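Local coordinates for 5-formaminoimidazole-4-carboxamide-1-(beta)-D-ribofuranosyl 5'-monophosphate synthetase (Methanocaldococcus jannaschii, PDB 2R7K) that catalyses the ATP- and formate-dependent formylation of AICAR to FAICAR without folates, a step of de novo purine (IMP) biosynthesis, at the interface of chains A and B. Residues are numbered along the deposited sequence; one frame, centred on the assembly and turned at random. Chains: chain A/B, 5-formaminoimidazole-4-carboxamide-1-(beta)-D-ribofuranosyl 5'-monophosphate synthetase.

The interface of chains A and B. Residues chain A 168, 174, 178, 251; chain B 239-240, 243, 246.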
# COMPACT_ATOMS: atom_id res chain seq x y z
N ILE A 168 25.28 20.00 37.65
CA ILE A 168 24.19 19.87 38.61
C ILE A 168 24.70 20.28 40.00
O ILE A 168 25.83 19.96 40.37
CB ILE A 168 23.70 18.41 38.67
CG1 ILE A 168 23.17 17.97 37.30
CG2 ILE A 168 22.64 18.24 39.76
CD1 ILE A 168 22.81 16.49 37.21
N GLU A 174 28.29 23.96 46.48
CA GLU A 174 28.56 23.05 45.38
C GLU A 174 28.62 23.80 44.04
O GLU A 174 29.47 23.51 43.20
CB GLU A 174 27.52 21.93 45.32
CG GLU A 174 27.75 21.01 44.14
CD GLU A 174 27.00 19.70 44.26
OE1 GLU A 174 25.87 19.71 44.79
OE2 GLU A 174 27.56 18.68 43.82
N LYS A 178 31.93 23.43 41.59
CA LYS A 178 31.83 22.93 40.21
C LYS A 178 32.15 23.98 39.14
O LYS A 178 32.83 23.67 38.15
CB LYS A 178 30.45 22.30 39.97
CG LYS A 178 30.38 20.87 40.49
CD LYS A 178 28.97 20.36 40.54
CE LYS A 178 28.98 18.86 40.76
NZ LYS A 178 27.66 18.26 40.48
N PRO A 251 29.31 15.37 33.79
CA PRO A 251 28.26 15.12 32.80
C PRO A 251 28.21 16.20 31.73
O PRO A 251 28.28 17.40 32.03
CB PRO A 251 26.97 15.16 33.63
CG PRO A 251 27.30 16.02 34.79
CD PRO A 251 28.75 15.72 35.10
N ILE B 239 20.44 10.85 36.80
CA ILE B 239 21.28 11.79 37.56
C ILE B 239 22.57 11.05 37.94
O ILE B 239 22.51 9.92 38.41
CB ILE B 239 20.56 12.24 38.84
CG1 ILE B 239 19.27 12.99 38.49
CG2 ILE B 239 21.45 13.13 39.72
CD1 ILE B 239 18.35 13.21 39.67
N PRO B 240 23.74 11.67 37.70
CA PRO B 240 25.00 10.98 38.05
C PRO B 240 25.03 10.61 39.53
O PRO B 240 24.47 11.32 40.35
CB PRO B 240 26.07 12.03 37.73
CG PRO B 240 25.43 12.90 36.70
CD PRO B 240 23.98 12.98 37.07
N ASP B 243 25.81 13.14 42.31
CA ASP B 243 24.69 14.03 42.60
C ASP B 243 23.51 13.34 43.27
O ASP B 243 22.82 13.93 44.10
CB ASP B 243 24.26 14.74 41.31
CG ASP B 243 25.40 15.50 40.68
OD1 ASP B 243 25.91 16.43 41.34
OD2 ASP B 243 25.80 15.16 39.55
N GLU B 246 23.90 13.34 46.94
CA GLU B 246 23.68 14.63 47.57
C GLU B 246 22.21 15.00 47.68
O GLU B 246 21.88 16.07 48.20
CB GLU B 246 24.41 15.73 46.80
CG GLU B 246 25.89 15.77 47.08
CD GLU B 246 26.58 16.78 46.20
OE1 GLU B 246 26.51 16.63 44.96
OE2 GLU B 246 27.20 17.72 46.75
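A:Lys178 and B:Asp243 meet tip to tip in a charged patch where different surfaces of two identical subunits pack without an exact two-fold, as might be expected between neighbours within a trimer; the patch helps to join subunits of the homohexamer, a dimer of trimers. The lysine ammonium nitrogen NZ gives a hydrogen bond and salt bridge to OD1 of the aspartate carboxylate (2.7 Å), arriving on the syn lone pair, the side facing OD2. The same NZ bonds the backbone O of A:Ile168, modelled at a short 2.5 Å, with a C=O...N angle of 149°, and makes a weaker, longer salt bridge to OE2 of A:Glu174. The lysine chain runs extended beyond CG, which carries the ammonium out to where these oxygens converge. An alanine in its place would probably leave B:Asp243 without its cross-chain positive partner and the A:Ile168 carbonyl without this donor. Beside this cluster the carboxylates of A:Glu174 and B:Glu246 face each other end on, their planes turned 63° apart, with OE2 of A:Glu174 2.6 Å from OE1 of B:Glu246. Such a pair would repel if both groups were ionised; a shared proton may bridge them, though the coordinates show no hydrogen and the pairing remains doubtful. The ammonium of A:Lys178, 4.9 Å from OE1 of B:Glu246, may also ease the crowding of negative charge. Across B:Asp243 the side chain of A:Ile168 runs obliquely, its CB and CG2 against the carboxylate carbon, while CD1 reaches CD of the B:Pro240 ring (3.7 Å). CG1 stands anti to the carbonyl carbon (chi1 -60°), and the extended second torsion carries CD1 on to the proline, tip to tip. The ring of A:Pro251 crosses that of B:Pro240 at about a right angle, with the two CG atoms 4.1 Å apart. On chain A the site joins strand 166-169, helix 172-184 and the loop residue A:Pro251, just before strand 253-260; chain B offers the short helix 241-245 and the loop residues flanking it.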